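Local coordinates for VC0179-like protein (Escherichia coli, PDB 4XJ6) that probably makes cyclic GMP-AMP from GTP and ATP, as a bacterial homolog of cyclic GMP-AMP synthase with magnesium at its nucleotide site, at residues Gln58-Leu62 / Glu63-Leu67; Thr72-Arg75 / Tyr76-Pro79; Thr302-Val305 / Asn306-Arg310. One frame throughout, in Å; residues are numbered along the deposited sequence.

Contact 1. Residues Gln58-Leu62 / Glu63-Leu67; sequences QALTL and ESVRL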
loop_
_atom_site.group_PDB
_atom_site.type_symbol
_atom_site.label_atom_id
_atom_site.label_comp_id
_atom_site.label_asym_id
_atom_site.label_seq_id
_atom_site.Cartn_x
_atom_site.Cartn_y
_atom_site.Cartn_z
ATOM N N GLN A 58 -17.578 19.640 31.213
ATOM C CA GLN A 58 -18.964 19.765 31.652
ATOM C C GLN A 58 -19.435 18.585 32.503
ATOM O O GLN A 58 -20.631 18.443 32.762
ATOM C CB GLN A 58 -19.878 19.930 30.436
ATOM C CG GLN A 58 -19.508 21.114 29.551
ATOM C CD GLN A 58 -20.291 21.148 28.254
ATOM O OE1 GLN A 58 -20.735 20.115 27.753
ATOM N NE2 GLN A 58 -20.465 22.343 27.701
ATOM N N ALA A 59 -18.491 17.749 32.935
ATOM C CA ALA A 59 -18.777 16.600 33.800
ATOM C C ALA A 59 -19.895 15.723 33.238
ATOM O O ALA A 59 -20.802 15.313 33.965
ATOM C CB ALA A 59 -19.130 17.072 35.204
ATOM N N LEU A 60 -19.811 15.440 31.942
ATOM C CA LEU A 60 -20.861 14.724 31.228
ATOM C C LEU A 60 -21.067 13.305 31.735
ATOM O O LEU A 60 -20.137 12.666 32.225
ATOM C CB LEU A 60 -20.545 14.676 29.732
ATOM C CG LEU A 60 -20.369 16.004 28.995
ATOM C CD1 LEU A 60 -20.048 15.752 27.531
ATOM C CD2 LEU A 60 -21.609 16.874 29.138
ATOM N N THR A 61 -22.297 12.820 31.606
ATOM C CA THR A 61 -22.594 11.415 31.838
ATOM C C THR A 61 -22.180 10.624 30.605
ATOM O O THR A 61 -21.913 11.207 29.552
ATOM C CB THR A 61 -24.087 11.179 32.130
ATOM O OG1 THR A 61 -24.868 11.612 31.009
ATOM C CG2 THR A 61 -24.518 11.949 33.368
ATOM N N LEU A 62 -22.119 9.303 30.733
ATOM C CA LEU A 62 -21.793 8.449 29.600
ATOM C C LEU A 62 -22.866 8.573 28.528
ATOM O O LEU A 62 -22.569 8.592 27.333
ATOM C CB LEU A 62 -21.650 6.993 30.041
ATOM C CG LEU A 62 -21.355 5.984 28.925
ATOM C CD1 LEU A 62 -20.056 6.325 28.201
ATOM C CD2 LEU A 62 -21.317 4.570 29.485
ATOM N N GLU A 63 -24.115 8.668 28.972
ATOM C CA GLU A 63 -25.245 8.821 28.066
ATOM C C GLU A 63 -25.158 10.129 27.291
ATOM O O GLU A 63 -25.422 10.161 26.092
ATOM C CB GLU A 63 -26.566 8.747 28.839
ATOM C CG GLU A 63 -27.805 9.123 28.030
ATOM C CD GLU A 63 -28.222 8.064 27.018
ATOM O OE1 GLU A 63 -27.445 7.118 26.764
ATOM O OE2 GLU A 63 -29.341 8.180 26.473
ATOM N N SER A 64 -24.781 11.203 27.980
ATOM C CA SER A 64 -24.624 12.507 27.343
ATOM C C SER A 64 -23.519 12.465 26.289
ATOM O O SER A 64 -23.599 13.144 25.265
ATOM C CB SER A 64 -24.324 13.586 28.386
ATOM O OG SER A 64 -25.467 13.861 29.182
ATOM N N VAL A 65 -22.496 11.654 26.545
ATOM C CA VAL A 65 -21.403 11.462 25.597
ATOM C C VAL A 65 -21.890 10.762 24.331
ATOM O O VAL A 65 -21.601 11.204 23.219
ATOM C CB VAL A 65 -20.252 10.642 26.216
ATOM C CG1 VAL A 65 -19.240 10.243 25.149
ATOM C CG2 VAL A 65 -19.578 11.430 27.326
ATOM N N ARG A 66 -22.633 9.673 24.511
ATOM C CA ARG A 66 -23.132 8.887 23.387
ATOM C C ARG A 66 -24.081 9.704 22.516
ATOM O O ARG A 66 -24.049 9.607 21.287
ATOM C CB ARG A 66 -23.843 7.629 23.885
ATOM C CG ARG A 66 -24.054 6.573 22.808
ATOM C CD ARG A 66 -24.921 5.423 23.309
ATOM N NE ARG A 66 -24.750 4.224 22.490
ATOM C CZ ARG A 66 -25.491 3.919 21.430
ATOM N NH1 ARG A 66 -26.469 4.725 21.045
ATOM N NH2 ARG A 66 -25.254 2.803 20.753
ATOM N N LEU A 67 -24.922 10.506 23.161
ATOM C CA LEU A 67 -25.906 11.321 22.460
ATOM C C LEU A 67 -25.239 12.441 21.667
ATOM O O LEU A 67 -25.716 12.819 20.598
ATOM C CB LEU A 67 -26.919 11.900 23.449
ATOM C CG LEU A 67 -27.798 10.882 24.180
ATOM C CD1 LEU A 67 -28.681 11.570 25.211
ATOM C CD2 LEU A 67 -28.636 10.090 23.189
HETATM O O HOH W 1 -24.542 14.956 31.359
#
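T61 and S64 meet through their hydroxyls. T61 OG1 and S64 OG are hydrogen-bonded at 3.0 Å, and either could be the donor. T61 is the N-cap residue of helix 62-69. Its OG1 lies between the backbone N and the carbonyl carbon (chi1 60°), which turns the hydroxyl toward the first turn of the helix. T61 OG1 also lies 3.1 Å from S64 N. A water joins the same group: it accepts from T61 N at 3.1 Å and is hydrogen-bonded to S64 OG at 2.6 Å. The backbone of the first turn closes beside this polar cluster. V65 N donates to T61 O at 3.1 Å, and R66 N to L62 O at 3.0 Å.

On another side, L60 CB touches V65 CG2 at 4.2 Å. V65 is buried against V51 and V55 of helix 24-57 and A86 of helix 79-90. R66 leads away from the turn, and its guanidinium forms a salt bridge with E70.

The chemistry implies a two-sided helix start. The two hydroxyls and the water supply polar partners where the helix begins, the water taking up the amide N-H of T61, while V65 turns to the buried side.

Contact 2. Residues Thr72-Arg75 / Tyr76-Pro79; sequences TNVR and YLSP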
loop_
_atom_site.group_PDB
_atom_site.type_symbol
_atom_site.label_atom_id
_atom_site.label_comp_id
_atom_site.label_asym_id
_atom_site.label_seq_id
_atom_site.Cartn_x
_atom_site.Cartn_y
_atom_site.Cartn_z
ATOM N N THR A 72 -22.677 13.509 15.514
ATOM C CA THR A 72 -21.495 13.620 14.671
ATOM C C THR A 72 -21.441 12.489 13.645
ATOM O O THR A 72 -22.422 11.774 13.444
ATOM C CB THR A 72 -20.204 13.599 15.509
ATOM O OG1 THR A 72 -19.991 12.282 16.028
ATOM C CG2 THR A 72 -20.302 14.579 16.665
ATOM N N ASN A 73 -20.285 12.325 13.005
ATOM C CA ASN A 73 -20.097 11.264 12.017
ATOM C C ASN A 73 -20.111 9.874 12.643
ATOM O O ASN A 73 -20.225 8.871 11.938
ATOM C CB ASN A 73 -18.785 11.467 11.253
ATOM C CG ASN A 73 -18.874 12.569 10.218
ATOM O OD1 ASN A 73 -19.416 12.372 9.132
ATOM N ND2 ASN A 73 -18.326 13.734 10.545
ATOM N N VAL A 74 -19.988 9.824 13.967
ATOM C CA VAL A 74 -20.029 8.572 14.720
ATOM C C VAL A 74 -21.388 7.888 14.546
ATOM O O VAL A 74 -21.532 6.693 14.797
ATOM C CB VAL A 74 -19.726 8.827 16.223
ATOM C CG1 VAL A 74 -19.713 7.532 17.034
ATOM C CG2 VAL A 74 -18.394 9.536 16.371
ATOM N N ARG A 75 -22.375 8.664 14.101
ATOM C CA ARG A 75 -23.683 8.147 13.692
ATOM C C ARG A 75 -23.602 6.872 12.852
ATOM O O ARG A 75 -24.439 5.981 12.980
ATOM C CB ARG A 75 -24.443 9.210 12.888
ATOM C CG ARG A 75 -25.210 10.223 13.715
ATOM C CD ARG A 75 -25.869 11.282 12.832
ATOM N NE ARG A 75 -24.889 12.161 12.199
ATOM C CZ ARG A 75 -24.708 12.264 10.886
ATOM N NH1 ARG A 75 -25.451 11.546 10.056
ATOM N NH2 ARG A 75 -23.790 13.090 10.404
ATOM N N TYR A 76 -22.586 6.799 11.994
ATOM C CA TYR A 76 -22.519 5.776 10.953
ATOM C C TYR A 76 -21.849 4.477 11.403
ATOM O O TYR A 76 -21.813 3.500 10.651
ATOM C CB TYR A 76 -21.801 6.344 9.724
ATOM C CG TYR A 76 -22.514 7.541 9.133
ATOM C CD1 TYR A 76 -23.745 7.393 8.507
ATOM C CD2 TYR A 76 -21.967 8.815 9.212
ATOM C CE1 TYR A 76 -24.410 8.478 7.968
ATOM C CE2 TYR A 76 -22.625 9.910 8.677
ATOM C CZ TYR A 76 -23.843 9.735 8.056
ATOM O OH TYR A 76 -24.496 10.822 7.525
ATOM N N LEU A 77 -21.319 4.464 12.621
ATOM C CA LEU A 77 -20.852 3.219 13.218
ATOM C C LEU A 77 -22.060 2.394 13.654
ATOM O O LEU A 77 -23.159 2.929 13.800
ATOM C CB LEU A 77 -19.933 3.489 14.412
ATOM C CG LEU A 77 -18.625 4.256 14.212
ATOM C CD1 LEU A 77 -17.965 4.507 15.558
ATOM C CD2 LEU A 77 -17.686 3.497 13.296
ATOM N N SER A 78 -21.860 1.096 13.858
ATOM C CA SER A 78 -22.912 0.245 14.407
ATOM C C SER A 78 -23.176 0.666 15.856
ATOM O O SER A 78 -22.340 1.342 16.455
ATOM C CB SER A 78 -22.512 -1.230 14.321
ATOM O OG SER A 78 -21.352 -1.491 15.087
ATOM N N PRO A 79 -24.341 0.291 16.419
ATOM C CA PRO A 79 -24.667 0.671 17.803
ATOM C C PRO A 79 -23.601 0.306 18.841
ATOM O O PRO A 79 -23.297 1.132 19.704
ATOM C CB PRO A 79 -25.958 -0.104 18.074
ATOM C CG PRO A 79 -26.613 -0.195 16.737
ATOM C CD PRO A 79 -25.483 -0.364 15.750
#
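A short 3-10 turn at N73-Y76 lies in the connection between helices 62-69 and 79-90, and Y76 lies alongside R75, with R75 CB over one face of its ring. Y76 N donates to N73 O at 3.1 Å, with a nearly straight N-H...O angle of 172°. L77 N makes the next bond of the same kind, to V74 O, also at 3.1 Å.

The side chains of R75 and Y76 point the same way. The R75 chain bends at chi3 (-69°), which brings its head back to the phenol end of Y76. There R75 NH1 gives a weak hydrogen bond of 2.8 Å to Y76 OH. The hydroxyl lies at the guanidinium edge, near its plane, and the two flat groups are turned 67° apart.

The turn opens with an ST turn, in which T72 OG1 accepts from V74 N at 3.2 Å. T72 OG1 is also hydrogen-bonded to L69 O at the end of helix 62-69. V74 CG1 packs on L77 CD1 at 3.8 Å, the two side chains crossing at a slant. N73 ND2 is hydrogen-bonded to E47 OE1 of helix 24-57. Y76 rests on S162 and E166 of helix 149-166, while V74 touches R82 and L85.

Contact 3. Residues Thr302-Val305 / Asn306-Arg310; sequences TAVV and NILDR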
loop_
_atom_site.group_PDB
_atom_site.type_symbol
_atom_site.label_atom_id
_atom_site.label_comp_id
_atom_site.label_asym_id
_atom_site.label_seq_id
_atom_site.Cartn_x
_atom_site.Cartn_y
_atom_site.Cartn_z
ATOM N N THR A 302 11.868 -6.029 -3.062
ATOM C CA THR A 302 13.039 -6.473 -2.310
ATOM C C THR A 302 13.817 -7.548 -3.059
ATOM O O THR A 302 15.044 -7.575 -3.025
ATOM C CB THR A 302 12.642 -7.018 -0.925
ATOM O OG1 THR A 302 11.793 -6.072 -0.261
ATOM C CG2 THR A 302 13.880 -7.275 -0.073
ATOM N N ALA A 303 13.095 -8.434 -3.732
ATOM C CA ALA A 303 13.733 -9.493 -4.504
ATOM C C ALA A 303 14.494 -8.909 -5.689
ATOM O O ALA A 303 15.597 -9.352 -6.007
ATOM C CB ALA A 303 12.704 -10.502 -4.981
ATOM N N VAL A 304 13.905 -7.903 -6.328
ATOM C CA VAL A 304 14.493 -7.293 -7.517
ATOM C C VAL A 304 15.778 -6.539 -7.183
ATOM O O VAL A 304 16.782 -6.675 -7.887
ATOM C CB VAL A 304 13.497 -6.338 -8.209
ATOM C CG1 VAL A 304 14.204 -5.446 -9.223
ATOM C CG2 VAL A 304 12.379 -7.135 -8.875
ATOM N N VAL A 305 15.756 -5.754 -6.109
ATOM C CA VAL A 305 16.941 -4.996 -5.726
ATOM C C VAL A 305 18.046 -5.939 -5.258
ATOM O O VAL A 305 19.225 -5.633 -5.415
ATOM C CB VAL A 305 16.650 -3.959 -4.613
ATOM C CG1 VAL A 305 15.450 -3.098 -4.970
ATOM C CG2 VAL A 305 16.436 -4.640 -3.280
ATOM N N ASN A 306 17.664 -7.086 -4.699
ATOM C CA ASN A 306 18.636 -8.070 -4.241
ATOM C C ASN A 306 19.363 -8.677 -5.431
ATOM O O ASN A 306 20.572 -8.909 -5.389
ATOM C CB ASN A 306 17.959 -9.163 -3.408
ATOM C CG ASN A 306 17.628 -8.702 -1.998
ATOM O OD1 ASN A 306 18.106 -7.662 -1.549
ATOM N ND2 ASN A 306 16.811 -9.478 -1.293
ATOM N N ILE A 307 18.610 -8.918 -6.498
ATOM C CA ILE A 307 19.170 -9.421 -7.743
ATOM C C ILE A 307 20.044 -8.369 -8.412
ATOM O O ILE A 307 21.188 -8.637 -8.780
ATOM C CB ILE A 307 18.062 -9.852 -8.720
ATOM C CG1 ILE A 307 17.274 -11.031 -8.150
ATOM C CG2 ILE A 307 18.657 -10.222 -10.064
ATOM C CD1 ILE A 307 16.054 -11.410 -8.966
ATOM N N LEU A 308 19.498 -7.166 -8.560
ATOM C CA LEU A 308 20.190 -6.094 -9.266
ATOM C C LEU A 308 21.397 -5.571 -8.493
ATOM O O LEU A 308 22.280 -4.941 -9.070
ATOM C CB LEU A 308 19.221 -4.948 -9.569
ATOM C CG LEU A 308 18.101 -5.282 -10.557
ATOM C CD1 LEU A 308 17.338 -4.029 -10.944
ATOM C CD2 LEU A 308 18.664 -5.972 -11.789
ATOM N N ASP A 309 21.430 -5.823 -7.188
ATOM C CA ASP A 309 22.592 -5.466 -6.380
ATOM C C ASP A 309 23.697 -6.494 -6.560
ATOM O O ASP A 309 24.881 -6.157 -6.569
ATOM C CB ASP A 309 22.224 -5.353 -4.896
ATOM C CG ASP A 309 21.711 -3.979 -4.526
ATOM O OD1 ASP A 309 22.192 -2.987 -5.110
ATOM O OD2 ASP A 309 20.830 -3.889 -3.647
ATOM N N ARG A 310 23.297 -7.750 -6.716
ATOM C CA ARG A 310 24.238 -8.861 -6.772
ATOM C C ARG A 310 24.795 -9.110 -8.171
ATOM O O ARG A 310 25.971 -9.445 -8.330
ATOM C CB ARG A 310 23.564 -10.136 -6.261
ATOM C CG ARG A 310 24.484 -11.342 -6.158
ATOM C CD ARG A 310 23.689 -12.634 -6.036
ATOM N NE ARG A 310 22.639 -12.538 -5.028
ATOM C CZ ARG A 310 21.383 -12.928 -5.217
ATOM N NH1 ARG A 310 21.012 -13.449 -6.381
ATOM N NH2 ARG A 310 20.492 -12.799 -4.241
#
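V304 and L308 touch one turn apart on helix 297-310, with V304 CG1 3.8 Å from L308 CD1. The two side chains lie alongside each other and point the same way. This is the close apolar side of the contact. Under it the helix bond from L308 N to V304 O is short, at 2.8 Å, and fairly straight, at 166°. I307 CG1 lies 3.2 Å from A303 O, and I307 N donates to that same oxygen.

The N306 and D309 side is more polar and less enclosed. N306 CG is anti to its carbonyl carbon (chi1 -77°), and this lays the amide back along the helix over T302 O. N306 CG is 3.0 Å from T302 O, but the amide makes no hydrogen bond to it; the bond comes from the backbone N306 N. N306 ND2 also lies 3.9 Å from T302 CG2. D309 is exposed. Its N donates to V305 O at 2.8 Å, and its carboxylate takes a salt bridge from R270.

Side chains of three helices pack on this part of helix 297-310. V304, V305 and L308 pack on L275 of helix 274-289. T302 and V305 touch W263 of helix 257-271, and T302 also touches V337, P340 and L348 in loops. A303 meets L329 and F333 of helix 318-335, and I307 lies on E332 of that helix.

Overall arrangement
Contacts 1 and 2 are neighbours, with centres 16 Å apart, at the start and the end of the chain between helices 24-57 and 79-90. They touch where R66 NH2 of contact 1 packs against P79 O of contact 2, 2.8 Å away. Contact 3 lies across the chain's centre from both. Its centre is 57 Å from that of contact 1 and 47 Å from that of contact 2. It is also near the nucleotide pocket: the side chain of T302 is about 8 Å from a bound 3'-deoxy-GTP and about 14 Å from a magnesium ion. The magnesium ligands D129, D131 and D191 belong to none of the three contacts.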